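Local coordinates for endopolygalacturonase (Chondrostereum purpureum, PDB 1K5C), which probably hydrolyses the 1,4-alpha-D-galacturonosyl linkages of polygalacturonan, acting as an endo-cleaving glycoside hydrolase of family 28, at residues C17-P28 and A41-A52; Y109-A119 and L133-A142. One frame throughout, in Å; residues are numbered along the deposited sequence.

Contact 1: residues C17-P28 and A41-A52; sequences CSAVTLNGFTVP and ATVTMAGDITFA
The ring of Phe-51 lies beside Val-27, whose CG2 sits over one ring face, offset toward the rim, in a CH-pi contact 4.0 Å from the ring centroid. CG2 stands beside the backbone N of Val-27 while CG1 is turned anti to it (chi1 172°), and both methyls reach the ring, CG1 coming 3.8 Å from Phe-51 CD2. Outside the pair, Phe-100 meets Phe-51 edge-to-face. Were Phe-51 reduced to an alanine, Val-27 CG2 would probably lose its aromatic partner and a gap would be likely to open beside Phe-100. The second ring, Phe-25, has Ile-49 CG1 over one face. Ile-49 holds the middle of the apolar side: its CG2 lies 3.7 Å from Val-27 CG2, and its side chain crosses that of Leu-22 at about a right angle, with Ile-49 CD1 3.6 Å from Leu-22 CG. Apolar side chains stacked inward from one coil to the next are characteristic of the right-handed parallel beta-helix of family 28, and here two coils near the N-terminal end are joined. Strand 19-22 pairs in parallel with 42-45, and strand 25-27 with 49-51, the register slipping by one residue at the turns between. In the first pair Val-20 N donates to Thr-42 O over 2.8 Å, at a nearly straight 175°. The second pair opens with a weak bond from Phe-25 N to Asp-48 O. On the outward side Thr-21 CG2 touches Ala-46 CB at 3.8 Å, and a water bridges Val-20 O to Thr-44 OG1, 2.7 Å from that hydroxyl.

Contact 2: residues Y109-A119 and L133-A142; sequences YKKFEVLNSPA and LDGITVDDFA
Both carboxylate oxygens of Asp-140 face Ser-117. OD1 accepts from Ser-117 N at 2.9 Å, on its syn side but 32° out of the carboxylate plane, and OD2 lies 2.7 Å from Ser-117 OG. Which acceptor takes the hydroxyl proton is unsettled, because Ala-119 O is also close to OG. The serine can make both approaches because its OG stands between the backbone N and the carbonyl carbon (chi1 60°). Asp-139 OD1 accepts from Phe-141 N, closing an Asx turn, and a water that accepts from Ala-142 N lies within hydrogen-bonding distance of this oxygen and of Asn-116 OD1. On the outward face Glu-113 runs alongside Asp-139, their carboxylate planes 61° apart; a second water donates to Glu-113 OE2 and Asp-139 OD2 and probably eases the like charges. Inside, Ile-136 CG1 lies over one face of the Phe-112 ring, 4.0 Å from its centroid, while Ile-136 CD1 reaches Phe-112 CZ at 3.6 Å. Backbone hydrogen bonds between the parallel strands, such as Val-114 N to Thr-137 O, join two neighbouring coils of the beta-helix, and the following loop brings the Ala-119 side chain about 4 Å from that of Asn-151, which binds galacturonate in another structure of this protein.

Overall arrangement
Contacts 1 and 2 illustrate how a solenoid repeats one solution along its length. Both segments of contact 1 precede those of contact 2 in the sequence, and the two centres lie about 15 Å apart. Between them run strands 68-71 and 76-78, which pair with 42-45 and 49-51 on one side and with strand 108-115 on the other, so parallel pairing continues from contact 1 to contact 2. The two also touch directly, Met-45 SD packing 4.2 Å from Phe-112 CB. Contact 1 lies toward the N-terminal end, away from the galacturonate-binding residues, whereas contact 2 carries the coils to the neighbourhood of two of them, Asn-151 and Asp-173.

Contact 1: residues C17-P28 and A41-A52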
loop_
_atom_site.group_PDB
_atom_site.type_symbol
_atom_site.label_atom_id
_atom_site.label_comp_id
_atom_site.label_asym_id
_atom_site.label_seq_id
_atom_site.Cartn_x
_atom_site.Cartn_y
_atom_site.Cartn_z
ATOM N N CYS A 17 -5.417 -10.988 -29.091
ATOM C CA CYS A 17 -3.973 -11.023 -28.936
ATOM C C CYS A 17 -3.537 -11.790 -27.709
ATOM O O CYS A 17 -3.990 -11.503 -26.598
ATOM C CB CYS A 17 -3.434 -9.585 -28.750
ATOM S SG CYS A 17 -3.885 -8.433 -30.072
ATOM N N SER A 18 -2.584 -12.728 -27.885
ATOM C CA SER A 18 -1.939 -13.319 -26.713
ATOM C C SER A 18 -0.620 -12.607 -26.372
ATOM O O SER A 18 -0.073 -12.843 -25.262
ATOM C CB SER A 18 -1.638 -14.819 -26.894
ATOM O OG SER A 18 -0.703 -14.992 -27.950
ATOM N N ALA A 19 -0.112 -11.757 -27.276
ATOM C CA ALA A 19 1.111 -10.986 -27.027
ATOM C C ALA A 19 0.782 -9.561 -27.424
ATOM O O ALA A 19 0.616 -9.235 -28.616
ATOM C CB ALA A 19 2.271 -11.517 -27.838
ATOM N N VAL A 20 0.658 -8.676 -26.446
ATOM C CA VAL A 20 0.333 -7.268 -26.649
ATOM C C VAL A 20 1.599 -6.444 -26.378
ATOM O O VAL A 20 2.257 -6.720 -25.353
ATOM C CB VAL A 20 -0.795 -6.833 -25.702
ATOM C CG1 VAL A 20 -1.077 -5.321 -25.779
ATOM C CG2 VAL A 20 -2.073 -7.606 -26.047
ATOM N N THR A 21 1.920 -5.504 -27.232
ATOM C CA THR A 21 2.988 -4.569 -26.972
ATOM C C THR A 21 2.392 -3.211 -26.661
ATOM O O THR A 21 1.614 -2.706 -27.456
ATOM C CB THR A 21 3.912 -4.448 -28.203
ATOM O OG1 THR A 21 4.419 -5.763 -28.495
ATOM C CG2 THR A 21 5.093 -3.546 -27.881
ATOM N N LEU A 22 2.756 -2.680 -25.507
ATOM C CA LEU A 22 2.255 -1.374 -25.081
ATOM C C LEU A 22 3.389 -0.392 -25.379
ATOM O O LEU A 22 4.393 -0.351 -24.651
ATOM C CB LEU A 22 1.839 -1.489 -23.594
ATOM C CG LEU A 22 1.346 -0.213 -22.952
ATOM C CD1 LEU A 22 0.117 0.297 -23.656
ATOM C CD2 LEU A 22 1.038 -0.652 -21.482
ATOM N N ASN A 23 3.244 0.375 -26.467
ATOM C CA ASN A 23 4.254 1.374 -26.798
ATOM C C ASN A 23 4.142 2.600 -25.859
ATOM O O ASN A 23 3.192 2.757 -25.102
ATOM C CB ASN A 23 4.148 1.778 -28.260
ATOM C CG ASN A 23 4.799 0.841 -29.247
ATOM O OD1 ASN A 23 5.231 -0.204 -28.855
ATOM N ND2 ASN A 23 4.935 1.248 -30.529
ATOM N N GLY A 24 5.175 3.424 -25.919
ATOM C CA GLY A 24 5.166 4.731 -25.175
ATOM C C GLY A 24 4.356 5.756 -25.976
ATOM O O GLY A 24 4.338 5.797 -27.200
ATOM N N PHE A 25 3.612 6.581 -25.209
ATOM C CA PHE A 25 2.786 7.666 -25.757
ATOM C C PHE A 25 2.288 8.490 -24.592
ATOM O O PHE A 25 2.486 8.143 -23.418
ATOM C CB PHE A 25 1.608 7.157 -26.632
ATOM C CG PHE A 25 0.683 6.168 -25.985
ATOM C CD1 PHE A 25 -0.487 6.577 -25.316
ATOM C CD2 PHE A 25 0.946 4.817 -26.075
ATOM C CE1 PHE A 25 -1.350 5.641 -24.772
ATOM C CE2 PHE A 25 0.115 3.859 -25.513
ATOM C CZ PHE A 25 -1.031 4.283 -24.866
ATOM N N THR A 26 1.651 9.629 -24.932
ATOM C CA THR A 26 0.961 10.439 -23.937
ATOM C C THR A 26 -0.508 10.110 -23.927
ATOM O O THR A 26 -1.147 10.028 -24.998
ATOM C CB THR A 26 1.136 11.920 -24.244
ATOM O OG1 THR A 26 2.530 12.214 -24.109
ATOM C CG2 THR A 26 0.352 12.794 -23.286
ATOM N N VAL A 27 -1.086 9.925 -22.735
ATOM C CA VAL A 27 -2.531 9.856 -22.548
ATOM C C VAL A 27 -3.026 11.314 -22.446
ATOM O O VAL A 27 -2.680 12.008 -21.473
ATOM C CB VAL A 27 -2.869 9.054 -21.288
ATOM C CG1 VAL A 27 -4.363 9.141 -20.985
ATOM C CG2 VAL A 27 -2.395 7.616 -21.463
ATOM N N PRO A 28 -3.780 11.777 -23.425
ATOM C CA PRO A 28 -4.160 13.213 -23.436
ATOM C C PRO A 28 -5.092 13.515 -22.314
ATOM O O PRO A 28 -5.823 12.684 -21.792
ATOM C CB PRO A 28 -4.849 13.405 -24.819
ATOM C CG PRO A 28 -4.403 12.226 -25.632
ATOM C CD PRO A 28 -4.252 11.079 -24.655
ATOM N N ALA A 41 -2.881 -13.482 -21.549
ATOM C CA ALA A 41 -2.047 -12.717 -22.473
ATOM C C ALA A 41 -0.798 -12.174 -21.754
ATOM O O ALA A 41 -0.841 -11.854 -20.543
ATOM C CB ALA A 41 -2.848 -11.556 -23.037
ATOM N N THR A 42 0.259 -12.041 -22.534
ATOM C CA THR A 42 1.457 -11.289 -22.104
ATOM C C THR A 42 1.323 -9.883 -22.658
ATOM O O THR A 42 1.103 -9.696 -23.862
ATOM C CB THR A 42 2.702 -11.952 -22.638
ATOM O OG1 THR A 42 2.850 -13.274 -22.026
ATOM C CG2 THR A 42 3.993 -11.165 -22.284
ATOM N N VAL A 43 1.485 -8.887 -21.779
ATOM C CA VAL A 43 1.491 -7.471 -22.165
ATOM C C VAL A 43 2.869 -6.965 -21.822
ATOM O O VAL A 43 3.280 -7.009 -20.653
ATOM C CB VAL A 43 0.436 -6.716 -21.388
ATOM C CG1 VAL A 43 0.471 -5.215 -21.759
ATOM C CG2 VAL A 43 -0.967 -7.324 -21.606
ATOM N N THR A 44 3.630 -6.500 -22.833
ATOM C CA THR A 44 4.981 -6.037 -22.651
ATOM C C THR A 44 5.067 -4.564 -22.939
ATOM O O THR A 44 4.657 -4.127 -24.034
ATOM C CB THR A 44 5.957 -6.788 -23.601
ATOM O OG1 THR A 44 5.833 -8.217 -23.355
ATOM C CG2 THR A 44 7.412 -6.389 -23.386
ATOM N N MET A 45 5.580 -3.784 -21.989
ATOM C CA MET A 45 5.793 -2.370 -22.224
ATOM C C MET A 45 7.060 -2.125 -23.020
ATOM O O MET A 45 8.122 -2.697 -22.700
ATOM C CB MET A 45 5.965 -1.604 -20.901
ATOM C CG MET A 45 4.767 -1.392 -20.125
ATOM S SD MET A 45 4.966 -0.287 -18.742
ATOM C CE MET A 45 4.610 1.409 -19.258
ATOM N N ALA A 46 6.946 -1.267 -24.025
ATOM C CA ALA A 46 8.089 -0.946 -24.913
ATOM C C ALA A 46 8.413 0.531 -24.856
ATOM O O ALA A 46 9.340 0.960 -25.580
ATOM C CB ALA A 46 7.778 -1.356 -26.354
ATOM N N GLY A 47 7.717 1.317 -24.058
ATOM C CA GLY A 47 8.014 2.743 -23.878
ATOM C C GLY A 47 7.309 3.240 -22.622
ATOM O O GLY A 47 6.584 2.501 -21.971
ATOM N N ASP A 48 7.613 4.504 -22.299
ATOM C CA ASP A 48 7.006 5.139 -21.129
ATOM C C ASP A 48 5.677 5.795 -21.527
ATOM O O ASP A 48 5.525 6.330 -22.648
ATOM C CB ASP A 48 7.945 6.209 -20.602
ATOM C CG ASP A 48 9.292 5.682 -20.106
ATOM O OD1 ASP A 48 9.396 4.474 -19.783
ATOM O OD2 ASP A 48 10.213 6.531 -19.996
ATOM N N ILE A 49 4.725 5.787 -20.588
ATOM C CA ILE A 49 3.398 6.401 -20.824
ATOM C C ILE A 49 3.255 7.578 -19.889
ATOM O O ILE A 49 3.336 7.436 -18.672
ATOM C CB ILE A 49 2.283 5.359 -20.665
ATOM C CG1 ILE A 49 2.492 4.220 -21.717
ATOM C CG2 ILE A 49 0.922 6.021 -20.871
ATOM C CD1 ILE A 49 1.591 3.064 -21.559
ATOM N N THR A 50 3.091 8.749 -20.483
ATOM C CA THR A 50 2.982 10.020 -19.736
ATOM C C THR A 50 1.549 10.496 -19.757
ATOM O O THR A 50 0.901 10.471 -20.821
ATOM C CB THR A 50 3.939 11.061 -20.353
ATOM O OG1 THR A 50 5.290 10.574 -20.251
ATOM C CG2 THR A 50 3.873 12.412 -19.626
ATOM N N PHE A 51 1.036 10.956 -18.616
ATOM C CA PHE A 51 -0.374 11.370 -18.519
ATOM C C PHE A 51 -0.410 12.890 -18.399
ATOM O O PHE A 51 0.027 13.492 -17.394
ATOM C CB PHE A 51 -1.009 10.722 -17.294
ATOM C CG PHE A 51 -1.171 9.230 -17.478
ATOM C CD1 PHE A 51 -0.067 8.348 -17.428
ATOM C CD2 PHE A 51 -2.450 8.678 -17.695
ATOM C CE1 PHE A 51 -0.227 6.999 -17.620
ATOM C CE2 PHE A 51 -2.599 7.298 -17.853
ATOM C CZ PHE A 51 -1.478 6.460 -17.820
ATOM N N ALA A 52 -0.907 13.550 -19.461
ATOM C CA ALA A 52 -1.040 15.009 -19.430
ATOM C C ALA A 52 -1.937 15.418 -18.284
ATOM O O ALA A 52 -2.859 14.681 -17.870
ATOM C CB ALA A 52 -1.612 15.488 -20.784
HETATM O O HOH W 1 4.040 -9.181 -25.198
HETATM O O HOH W 2 -3.975 12.340 -18.867
#

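Contact 2: residues Y109-A119 and L133-A142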
loop_
_atom_site.group_PDB
_atom_site.type_symbol
_atom_site.label_atom_id
_atom_site.label_comp_id
_atom_site.label_asym_id
_atom_site.label_seq_id
_atom_site.Cartn_x
_atom_site.Cartn_y
_atom_site.Cartn_z
ATOM N N TYR A 109 2.625 -9.116 -12.469
ATOM C CA TYR A 109 2.989 -7.797 -12.966
ATOM C C TYR A 109 4.394 -7.500 -12.494
ATOM O O TYR A 109 4.647 -7.492 -11.278
ATOM C CB TYR A 109 2.013 -6.713 -12.422
ATOM C CG TYR A 109 0.648 -6.826 -13.090
ATOM C CD1 TYR A 109 -0.230 -7.851 -12.843
ATOM C CD2 TYR A 109 0.320 -5.889 -14.087
ATOM C CE1 TYR A 109 -1.456 -7.952 -13.525
ATOM C CE2 TYR A 109 -0.884 -5.996 -14.774
ATOM C CZ TYR A 109 -1.774 -7.014 -14.490
ATOM O OH TYR A 109 -2.942 -7.081 -15.197
ATOM N N LYS A 110 5.310 -7.226 -13.450
ATOM C CA LYS A 110 6.726 -7.086 -13.068
ATOM C C LYS A 110 7.376 -5.856 -13.653
ATOM O O LYS A 110 7.147 -5.467 -14.795
ATOM C CB LYS A 110 7.498 -8.332 -13.643
ATOM C CG LYS A 110 6.965 -9.672 -13.173
ATOM C CD LYS A 110 7.281 -10.856 -14.068
ATOM C CE LYS A 110 6.350 -10.846 -15.365
ATOM N NZ LYS A 110 6.719 -12.135 -16.071
ATOM N N LYS A 111 8.297 -5.283 -12.855
ATOM C CA LYS A 111 9.382 -4.432 -13.377
ATOM C C LYS A 111 8.891 -3.260 -14.181
ATOM O O LYS A 111 9.240 -3.013 -15.335
ATOM C CB LYS A 111 10.370 -5.289 -14.187
ATOM C CG LYS A 111 11.182 -6.245 -13.303
ATOM C CD LYS A 111 12.222 -5.470 -12.484
ATOM C CE LYS A 111 13.208 -6.327 -11.761
ATOM N NZ LYS A 111 14.243 -5.359 -11.230
ATOM N N PHE A 112 8.014 -2.443 -13.535
ATOM C CA PHE A 112 7.740 -1.102 -14.070
ATOM C C PHE A 112 7.738 -0.126 -12.905
ATOM O O PHE A 112 7.750 -0.508 -11.724
ATOM C CB PHE A 112 6.440 -1.049 -14.884
ATOM C CG PHE A 112 5.200 -1.411 -14.105
ATOM C CD1 PHE A 112 4.519 -0.458 -13.367
ATOM C CD2 PHE A 112 4.724 -2.736 -14.169
ATOM C CE1 PHE A 112 3.331 -0.796 -12.711
ATOM C CE2 PHE A 112 3.566 -3.076 -13.515
ATOM C CZ PHE A 112 2.876 -2.118 -12.768
ATOM N N GLU A 113 7.696 1.154 -13.274
ATOM C CA GLU A 113 7.733 2.245 -12.294
ATOM C C GLU A 113 6.520 3.137 -12.495
ATOM O O GLU A 113 6.145 3.455 -13.625
ATOM C CB GLU A 113 9.009 3.070 -12.493
ATOM C CG GLU A 113 9.039 4.364 -11.661
ATOM C CD GLU A 113 10.368 5.036 -11.721
ATOM O OE1 GLU A 113 11.386 4.460 -11.398
ATOM O OE2 GLU A 113 10.384 6.224 -12.001
ATOM N N VAL A 114 5.929 3.532 -11.380
ATOM C CA VAL A 114 4.981 4.641 -11.328
ATOM C C VAL A 114 5.756 5.843 -10.817
ATOM O O VAL A 114 6.302 5.779 -9.710
ATOM C CB VAL A 114 3.793 4.288 -10.406
ATOM C CG1 VAL A 114 2.940 5.509 -10.189
ATOM C CG2 VAL A 114 3.029 3.093 -11.018
ATOM N N LEU A 115 5.819 6.883 -11.634
ATOM C CA LEU A 115 6.588 8.089 -11.306
ATOM C C LEU A 115 5.601 9.237 -11.028
ATOM O O LEU A 115 4.758 9.573 -11.886
ATOM C CB LEU A 115 7.477 8.447 -12.489
ATOM C CG LEU A 115 8.254 9.768 -12.364
ATOM C CD1 LEU A 115 9.284 9.721 -11.203
ATOM C CD2 LEU A 115 8.982 10.075 -13.665
ATOM N N ASN A 116 5.709 9.837 -9.849
ATOM C CA ASN A 116 4.948 11.059 -9.541
ATOM C C ASN A 116 3.431 10.902 -9.774
ATOM O O ASN A 116 2.802 11.632 -10.545
ATOM C CB ASN A 116 5.539 12.254 -10.288
ATOM C CG ASN A 116 6.999 12.444 -9.895
ATOM O OD1 ASN A 116 7.377 12.128 -8.742
ATOM N ND2 ASN A 116 7.782 12.969 -10.822
ATOM N N SER A 117 2.836 9.953 -9.041
ATOM C CA SER A 117 1.384 9.882 -9.023
ATOM C C SER A 117 0.797 11.175 -8.426
ATOM O O SER A 117 1.352 11.755 -7.506
ATOM C CB SER A 117 0.922 8.656 -8.228
ATOM O OG SER A 117 1.372 8.692 -6.865
ATOM N N PRO A 118 -0.394 11.605 -8.921
ATOM C CA PRO A 118 -1.038 12.784 -8.305
ATOM C C PRO A 118 -1.324 12.569 -6.832
ATOM O O PRO A 118 -1.149 13.525 -6.046
ATOM C CB PRO A 118 -2.305 12.993 -9.149
ATOM C CG PRO A 118 -1.881 12.471 -10.540
ATOM C CD PRO A 118 -1.048 11.212 -10.191
ATOM N N ALA A 119 -1.788 11.391 -6.468
ATOM C CA ALA A 119 -2.048 11.026 -5.049
ATOM C C ALA A 119 -1.827 9.511 -4.982
ATOM O O ALA A 119 -0.722 9.040 -5.281
ATOM C CB ALA A 119 -3.393 11.552 -4.573
ATOM N N LEU A 133 2.480 -8.748 -7.699
ATOM C CA LEU A 133 3.165 -7.532 -8.159
ATOM C C LEU A 133 4.622 -7.669 -7.694
ATOM O O LEU A 133 4.864 -7.865 -6.494
ATOM C CB LEU A 133 2.539 -6.270 -7.573
ATOM C CG LEU A 133 1.292 -5.702 -8.259
ATOM C CD1 LEU A 133 0.293 -6.563 -8.911
ATOM C CD2 LEU A 133 0.618 -4.673 -7.318
ATOM N N ASP A 134 5.570 -7.602 -8.633
ATOM C CA ASP A 134 6.955 -7.986 -8.333
ATOM C C ASP A 134 7.903 -7.004 -8.974
ATOM O O ASP A 134 7.904 -6.845 -10.204
ATOM C CB ASP A 134 7.160 -9.439 -8.835
ATOM C CG ASP A 134 8.509 -10.036 -8.464
ATOM O OD1 ASP A 134 9.432 -9.307 -8.095
ATOM O OD2 ASP A 134 8.574 -11.288 -8.478
ATOM N N GLY A 135 8.699 -6.311 -8.166
ATOM C CA GLY A 135 9.738 -5.446 -8.740
ATOM C C GLY A 135 9.193 -4.152 -9.306
ATOM O O GLY A 135 9.781 -3.617 -10.245
ATOM N N ILE A 136 8.124 -3.635 -8.708
ATOM C CA ILE A 136 7.527 -2.359 -9.091
ATOM C C ILE A 136 8.103 -1.263 -8.195
ATOM O O ILE A 136 8.208 -1.443 -6.986
ATOM C CB ILE A 136 6.006 -2.447 -9.017
ATOM C CG1 ILE A 136 5.540 -3.474 -10.152
ATOM C CG2 ILE A 136 5.332 -1.085 -9.228
ATOM C CD1 ILE A 136 4.111 -3.833 -9.880
ATOM N N THR A 137 8.427 -0.130 -8.828
ATOM C CA THR A 137 8.867 1.043 -8.072
ATOM C C THR A 137 7.776 2.113 -8.124
ATOM O O THR A 137 7.339 2.467 -9.243
ATOM C CB THR A 137 10.163 1.615 -8.647
ATOM O OG1 THR A 137 11.192 0.625 -8.526
ATOM C CG2 THR A 137 10.605 2.886 -7.954
ATOM N N VAL A 138 7.372 2.630 -6.978
ATOM C CA VAL A 138 6.546 3.850 -6.914
ATOM C C VAL A 138 7.523 4.949 -6.482
ATOM O O VAL A 138 7.920 5.010 -5.308
ATOM C CB VAL A 138 5.363 3.718 -5.938
ATOM C CG1 VAL A 138 4.651 5.068 -5.838
ATOM C CG2 VAL A 138 4.434 2.615 -6.423
ATOM N N ASP A 139 7.945 5.767 -7.449
ATOM C CA ASP A 139 8.869 6.855 -7.170
ATOM C C ASP A 139 8.074 8.164 -7.127
ATOM O O ASP A 139 7.835 8.795 -8.156
ATOM C CB ASP A 139 9.991 6.943 -8.198
ATOM C CG ASP A 139 10.980 8.014 -7.859
ATOM O OD1 ASP A 139 10.692 8.874 -6.997
ATOM O OD2 ASP A 139 12.094 8.003 -8.460
ATOM N N ASP A 140 7.658 8.521 -5.884
ATOM C CA ASP A 140 7.065 9.796 -5.606
ATOM C C ASP A 140 8.003 10.659 -4.748
ATOM O O ASP A 140 7.574 11.580 -4.054
ATOM C CB ASP A 140 5.685 9.649 -4.919
ATOM C CG ASP A 140 4.634 9.195 -5.864
ATOM O OD1 ASP A 140 4.766 9.188 -7.081
ATOM O OD2 ASP A 140 3.535 8.791 -5.286
ATOM N N PHE A 141 9.313 10.403 -4.844
ATOM C CA PHE A 141 10.289 11.154 -4.031
ATOM C C PHE A 141 10.158 12.670 -4.234
ATOM O O PHE A 141 10.365 13.442 -3.283
ATOM C CB PHE A 141 11.697 10.662 -4.403
ATOM C CG PHE A 141 12.757 11.395 -3.618
ATOM C CD1 PHE A 141 12.954 11.128 -2.240
ATOM C CD2 PHE A 141 13.552 12.346 -4.197
ATOM C CE1 PHE A 141 13.920 11.810 -1.534
ATOM C CE2 PHE A 141 14.504 13.046 -3.448
ATOM C CZ PHE A 141 14.676 12.765 -2.108
ATOM N N ALA A 142 9.874 13.131 -5.467
ATOM C CA ALA A 142 9.747 14.552 -5.720
ATOM C C ALA A 142 8.692 15.175 -4.827
ATOM O O ALA A 142 8.718 16.407 -4.574
ATOM C CB ALA A 142 9.414 14.769 -7.205
HETATM O O HOH W 3 12.684 7.459 -10.926
HETATM O O HOH W 4 9.845 11.463 -7.832
#